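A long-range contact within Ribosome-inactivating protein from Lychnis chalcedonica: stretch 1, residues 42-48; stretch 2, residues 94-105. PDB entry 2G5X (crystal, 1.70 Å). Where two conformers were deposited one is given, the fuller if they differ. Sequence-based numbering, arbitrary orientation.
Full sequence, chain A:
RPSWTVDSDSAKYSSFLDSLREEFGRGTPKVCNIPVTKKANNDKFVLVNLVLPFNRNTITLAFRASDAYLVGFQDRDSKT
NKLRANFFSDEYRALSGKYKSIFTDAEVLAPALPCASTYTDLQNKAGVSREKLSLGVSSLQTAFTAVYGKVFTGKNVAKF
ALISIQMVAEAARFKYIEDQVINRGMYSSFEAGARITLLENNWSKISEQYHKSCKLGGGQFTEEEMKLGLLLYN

Stretch 1, residues 42-48: NDKFVLV
Stretch 2 (94-105) ALSGKYKSIFTD

How are the two backbones arranged? Stretch 1 leaves a loop at D43 and K44 (phi/psi -114/16 and -119/153) and runs as an extended strand from F45 to V48, with phi between -93 and -136° and psi between 124 and 154°. Stretch 2 enters at the tail of one helix, turns, and forms a short helix over Y99 to I102, with K98 at its N-cap position; F103, at -96/88, is the first residue to leave helical geometry. The two run in the same general direction, since D43 lies nearest L95 (CA to CA 9.2 Å), F45 nearest I102 (CA to CA 6.5 Å) and L47 nearest F103 (CA to CA 7.7 Å). Strand alternation sends the CA-to-CB bonds of F45 and L47 toward stretch 2 and that of V46 away.

What does the F45 ring pack against? With chi1 at -54° (m) and chi2 at 78°, it meets two aliphatic side chains. I102, in an m,t rotamer, lays CD1 over one face, 4.2 Å from the centroid of the F45 ring and 26° off its normal, a CH-pi contact in which a methyl group meets the aromatic electron cloud; CD1 of I102 is 3.8 Å from CE1 of F45. L95, also m,t, brings CD2 to 3.7 Å from CZ of F45, an apolar contact at the end of the ring.

How does L47 extend the apolar contact? Its m,t rotamer places CD2 4.1 Å from CD1 of F103, whose CA-to-CB bond points away although the ring, at chi1 -73° (m) and chi2 -69°, comes nearer. CD1 of L47 sits 3.5 Å from the backbone O of I102 and 4.1 Å from OG1 of T104, so the leucine reaches the point where the helix gives way to loop.

Which polar groups cross the gap, and which stay at home? K98, with chi angles 54° (p), -179° (t), -70° (m) and -177° (t), extends its amine to the strand's approach: NZ of K98 donates a weak hydrogen bond to the backbone O of D43 at 3.3 Å. The same NZ lies at the edge of the F45 ring, 4.2 Å from CE1 of F45. The carboxylate of D43 is engaged locally, its OD2 2.8 Å from NZ of K44 in a salt bridge. Within stretch 2, OG of S101 donates to O of K98 at 2.8 Å, and N of F103 to O of Y99 at 2.8 Å.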

ATOM      1  N   ASN A  42       6.168  10.349  11.061  1.00 11.88           N
ATOM      2  CA  ASN A  42       5.889   9.017  11.587  1.00 11.96           C
ATOM      3  C   ASN A  42       4.553   8.973  12.327  1.00 12.05           C
ATOM      4  O   ASN A  42       4.028   7.894  12.606  1.00 12.26           O
ATOM      5  CB  ASN A  42       7.017   8.570  12.520  1.00 14.20           C
ATOM      6  CG  ASN A  42       7.244   9.537  13.657  1.00 16.47           C
ATOM      7  OD1 ASN A  42       7.589  10.699  13.440  1.00 17.73           O
ATOM      8  ND2 ASN A  42       7.051   9.066  14.883  1.00 17.86           N
ATOM      9  N   ASP A  43       4.003  10.147  12.633  1.00 11.05           N
ATOM     10  CA  ASP A  43       2.728  10.245  13.338  1.00 12.10           C
ATOM     11  C   ASP A  43       1.654  10.852  12.438  1.00 12.17           C
ATOM     12  O   ASP A  43       0.607  11.309  12.914  1.00 10.93           O
ATOM     13  CB  ASP A  43       2.897  11.101  14.595  1.00 15.19           C
ATOM     14  CG  ASP A  43       3.239  12.541  14.272  1.00 19.75           C
ATOM     15  OD1 ASP A  43       3.988  12.773  13.295  1.00 17.96           O
ATOM     16  OD2 ASP A  43       2.765  13.442  14.998  1.00 24.87           O
ATOM     17  N   LYS A  44       1.934  10.870  11.138  1.00 10.56           N
ATOM     18  CA  LYS A  44       1.014  11.393  10.134  1.00 11.72           C
ATOM     19  C   LYS A  44       0.689  10.244   9.193  1.00  9.34           C
ATOM     20  O   LYS A  44       1.494   9.326   9.035  1.00  8.42           O
ATOM     21  CB  LYS A  44       1.660  12.541   9.350  1.00 14.87           C
ATOM     22  CG  LYS A  44       1.384  13.923   9.921  1.00 20.48           C
ATOM     23  CD  LYS A  44       1.685  13.988  11.407  1.00 23.82           C
ATOM     24  CE  LYS A  44       1.266  15.325  11.997  1.00 23.61           C
ATOM     25  NZ  LYS A  44       1.420  15.341  13.477  1.00 28.40           N
ATOM     26  N   PHE A  45      -0.486  10.287   8.574  1.00  9.61           N
ATOM     27  CA  PHE A  45      -0.886   9.213   7.676  1.00 10.43           C
ATOM     28  C   PHE A  45      -1.512   9.689   6.376  1.00 11.54           C
ATOM     29  O   PHE A  45      -2.074  10.783   6.300  1.00 14.35           O
ATOM     30  CB  PHE A  45      -1.866   8.276   8.392  1.00 10.66           C
ATOM     31  CG  PHE A  45      -1.347   7.759   9.699  1.00 10.41           C
ATOM     32  CD1 PHE A  45      -1.366   8.563  10.837  1.00  9.10           C
ATOM     33  CD2 PHE A  45      -0.767   6.497   9.776  1.00  9.96           C
ATOM     34  CE1 PHE A  45      -0.807   8.119  12.030  1.00  8.74           C
ATOM     35  CE2 PHE A  45      -0.206   6.043  10.963  1.00 11.22           C
ATOM     36  CZ  PHE A  45      -0.224   6.856  12.094  1.00 10.53           C
ATOM     37  N   VAL A  46      -1.394   8.853   5.350  1.00  9.89           N
ATOM     38  CA  VAL A  46      -1.966   9.137   4.047  1.00  9.24           C
ATOM     39  C   VAL A  46      -3.075   8.111   3.831  1.00  9.70           C
ATOM     40  O   VAL A  46      -2.837   6.902   3.924  1.00 10.51           O
ATOM     41  CB  VAL A  46      -0.917   8.998   2.927  1.00 10.10           C
ATOM     42  CG1 VAL A  46      -1.573   9.215   1.572  1.00 11.28           C
ATOM     43  CG2 VAL A  46       0.204  10.006   3.139  1.00 11.34           C
ATOM     44  N   LEU A  47      -4.286   8.590   3.572  1.00  8.49           N
ATOM     45  CA  LEU A  47      -5.418   7.702   3.354  1.00  8.87           C
ATOM     46  C   LEU A  47      -5.591   7.416   1.871  1.00  9.27           C
ATOM     47  O   LEU A  47      -5.364   8.285   1.030  1.00  8.85           O
ATOM     48  CB  LEU A  47      -6.704   8.314   3.917  1.00  7.78           C
ATOM     49  CG  LEU A  47      -6.723   8.623   5.418  1.00  9.34           C
ATOM     50  CD1 LEU A  47      -8.106   9.124   5.807  1.00 11.15           C
ATOM     51  CD2 LEU A  47      -6.374   7.373   6.217  1.00 11.31           C
ATOM     52  N   VAL A  48      -5.988   6.184   1.568  1.00  7.16           N
ATOM     53  CA  VAL A  48      -6.194   5.729   0.200  1.00 10.00           C
ATOM     54  C   VAL A  48      -7.519   4.980   0.089  1.00  8.82           C
ATOM     55  O   VAL A  48      -7.782   4.061   0.857  1.00  8.95           O
ATOM     56  CB  VAL A  48      -5.049   4.776  -0.226  1.00 11.65           C
ATOM     57  CG1 VAL A  48      -5.418   4.034  -1.502  1.00 14.09           C
ATOM     58  CG2 VAL A  48      -3.769   5.573  -0.422  1.00 13.78           C
ATOM     59  N   ALA A  94      -0.876   1.809  19.855  1.00  9.81           N
ATOM     60  CA  ALA A  94      -0.389   3.156  19.588  1.00  9.78           C
ATOM     61  C   ALA A  94      -1.364   4.075  18.858  1.00  9.79           C
ATOM     62  O   ALA A  94      -1.360   5.287  19.087  1.00  8.86           O
ATOM     63  CB  ALA A  94       0.923   3.084  18.811  1.00 11.73           C
ATOM     64  N   LEU A  95      -2.210   3.507  18.004  1.00  8.89           N
ATOM     65  CA  LEU A  95      -3.127   4.317  17.211  1.00  8.12           C
ATOM     66  C   LEU A  95      -4.621   4.293  17.553  1.00  7.67           C
ATOM     67  O   LEU A  95      -5.344   5.213  17.173  1.00  9.34           O
ATOM     68  CB  LEU A  95      -2.957   3.949  15.729  1.00  7.88           C
ATOM     69  CG  LEU A  95      -1.521   3.843  15.190  1.00  7.91           C
ATOM     70  CD1 LEU A  95      -1.558   3.449  13.722  1.00  7.92           C
ATOM     71  CD2 LEU A  95      -0.793   5.171  15.360  1.00  8.35           C
ATOM     72  N   SER A  96      -5.085   3.267  18.262  1.00  7.90           N
ATOM     73  CA  SER A  96      -6.510   3.161  18.582  1.00 10.51           C
ATOM     74  C   SER A  96      -7.101   4.415  19.216  1.00 10.94           C
ATOM     75  O   SER A  96      -8.203   4.837  18.860  1.00 11.43           O
ATOM     76  CB  SER A  96      -6.772   1.958  19.497  1.00  9.79           C
ATOM     77  OG  SER A  96      -6.115   2.102  20.741  1.00 12.38           O
ATOM     78  N   GLY A  97      -6.369   5.009  20.151  1.00 11.48           N
ATOM     79  CA  GLY A  97      -6.855   6.204  20.818  1.00 13.22           C
ATOM     80  C   GLY A  97      -7.080   7.387  19.893  1.00 13.39           C
ATOM     81  O   GLY A  97      -7.954   8.217  20.142  1.00 15.32           O
ATOM     82  N   LYS A  98      -6.294   7.467  18.826  1.00 12.48           N
ATOM     83  CA  LYS A  98      -6.409   8.563  17.869  1.00 12.94           C
ATOM     84  C   LYS A  98      -7.010   8.106  16.541  1.00 12.05           C
ATOM     85  O   LYS A  98      -6.716   8.678  15.491  1.00 12.57           O
ATOM     86  CB  LYS A  98      -5.027   9.186  17.627  1.00 16.09           C
ATOM     87  CG  LYS A  98      -3.960   8.184  17.207  1.00 18.61           C
ATOM     88  CD  LYS A  98      -2.597   8.844  17.008  1.00 23.27           C
ATOM     89  CE  LYS A  98      -2.578   9.748  15.783  1.00 24.54           C
ATOM     90  NZ  LYS A  98      -1.227  10.335  15.541  1.00 27.52           N
ATOM     91  N   TYR A  99      -7.868   7.089  16.592  1.00 11.01           N
ATOM     92  CA  TYR A  99      -8.485   6.547  15.385  1.00 11.84           C
ATOM     93  C   TYR A  99      -9.198   7.607  14.547  1.00 12.72           C
ATOM     94  O   TYR A  99      -9.181   7.552  13.316  1.00 11.70           O
ATOM     95  CB  TYR A  99      -9.464   5.418  15.753  1.00 11.85           C
ATOM     96  CG  TYR A  99     -10.826   5.883  16.226  1.00 12.22           C
ATOM     97  CD1 TYR A  99     -11.884   6.045  15.326  1.00 12.71           C
ATOM     98  CD2 TYR A  99     -11.054   6.185  17.566  1.00 13.41           C
ATOM     99  CE1 TYR A  99     -13.133   6.496  15.752  1.00 13.52           C
ATOM    100  CE2 TYR A  99     -12.295   6.638  18.003  1.00 13.53           C
ATOM    101  CZ  TYR A  99     -13.329   6.791  17.093  1.00 15.29           C
ATOM    102  OH  TYR A  99     -14.553   7.248  17.525  1.00 17.06           O
ATOM    103  N   LYS A 100      -9.807   8.579  15.218  1.00 13.21           N
ATOM    104  CA  LYS A 100     -10.540   9.642  14.541  1.00 14.51           C
ATOM    105  C   LYS A 100      -9.619  10.647  13.852  1.00 14.11           C
ATOM    106  O   LYS A 100     -10.019  11.306  12.889  1.00 14.33           O
ATOM    107  CB  LYS A 100     -11.444  10.363  15.547  1.00 16.68           C
ATOM    108  CG  LYS A 100     -12.488  11.273  14.927  1.00 19.42           C
ATOM    109  CD  LYS A 100     -13.483  10.489  14.085  1.00 21.08           C
ATOM    110  CE  LYS A 100     -14.630  11.373  13.619  1.00 22.26           C
ATOM    111  NZ  LYS A 100     -15.578  10.639  12.739  1.00 22.78           N
ATOM    112  N   SER A 101      -8.392  10.768  14.352  1.00 13.73           N
ATOM    113  CA  SER A 101      -7.412  11.688  13.775  1.00 13.71           C
ATOM    114  C   SER A 101      -6.762  11.066  12.547  1.00 13.66           C
ATOM    115  O   SER A 101      -6.206  11.766  11.702  1.00 16.07           O
ATOM    116  CB  SER A 101      -6.328  12.028  14.801  0.50 14.42           C
ATOM    117  OG  SER A 101      -5.325  11.033  14.829  0.50 17.64           O
ATOM    118  N   ILE A 102      -6.829   9.742  12.464  1.00 11.81           N
ATOM    119  CA  ILE A 102      -6.256   9.005  11.345  1.00 11.78           C
ATOM    120  C   ILE A 102      -7.336   8.762  10.295  1.00 11.43           C
ATOM    121  O   ILE A 102      -7.190   9.156   9.139  1.00 10.75           O
ATOM    122  CB  ILE A 102      -5.679   7.662  11.823  1.00 11.02           C
ATOM    123  CG1 ILE A 102      -4.534   7.926  12.807  1.00 13.01           C
ATOM    124  CG2 ILE A 102      -5.212   6.837  10.631  1.00 11.78           C
ATOM    125  CD1 ILE A 102      -3.990   6.686  13.479  1.00 13.36           C
ATOM    126  N   PHE A 103      -8.417   8.105  10.707  1.00 11.27           N
ATOM    127  CA  PHE A 103      -9.544   7.839   9.815  1.00 10.78           C
ATOM    128  C   PHE A 103     -10.577   8.932  10.053  1.00 12.33           C
ATOM    129  O   PHE A 103     -11.480   8.794  10.879  1.00 11.18           O
ATOM    130  CB  PHE A 103     -10.146   6.462  10.102  1.00  9.96           C
ATOM    131  CG  PHE A 103      -9.289   5.318   9.639  1.00  8.51           C
ATOM    132  CD1 PHE A 103      -9.100   5.079   8.279  1.00 10.40           C
ATOM    133  CD2 PHE A 103      -8.666   4.484  10.557  1.00  9.68           C
ATOM    134  CE1 PHE A 103      -8.303   4.020   7.844  1.00 10.96           C
ATOM    135  CE2 PHE A 103      -7.866   3.421  10.131  1.00 11.15           C
ATOM    136  CZ  PHE A 103      -7.685   3.191   8.770  1.00 10.51           C
ATOM    137  N   THR A 104     -10.415  10.024   9.317  1.00 13.05           N
ATOM    138  CA  THR A 104     -11.276  11.196   9.406  1.00 16.48           C
ATOM    139  C   THR A 104     -12.775  10.937   9.515  1.00 15.99           C
ATOM    140  O   THR A 104     -13.466  11.613  10.275  1.00 16.44           O
ATOM    141  CB  THR A 104     -11.064  12.116   8.185  1.00 17.00           C
ATOM    142  OG1 THR A 104      -9.663  12.268   7.934  1.00 21.35           O
ATOM    143  CG2 THR A 104     -11.678  13.487   8.442  1.00 19.97           C
ATOM    144  N   ASP A 105     -13.277   9.961   8.765  1.00 15.12           N
ATOM    145  CA  ASP A 105     -14.711   9.680   8.756  1.00 13.47           C
ATOM    146  C   ASP A 105     -15.196   8.531   9.634  1.00 11.84           C
ATOM    147  O   ASP A 105     -16.395   8.244   9.669  1.00 11.09           O
ATOM    148  CB  ASP A 105     -15.171   9.433   7.315  1.00 14.35           C
ATOM    149  CG  ASP A 105     -14.731  10.531   6.365  1.00 16.66           C
ATOM    150  OD1 ASP A 105     -15.021  11.712   6.651  1.00 17.28           O
ATOM    151  OD2 ASP A 105     -14.100  10.213   5.330  1.00 16.99           O
TER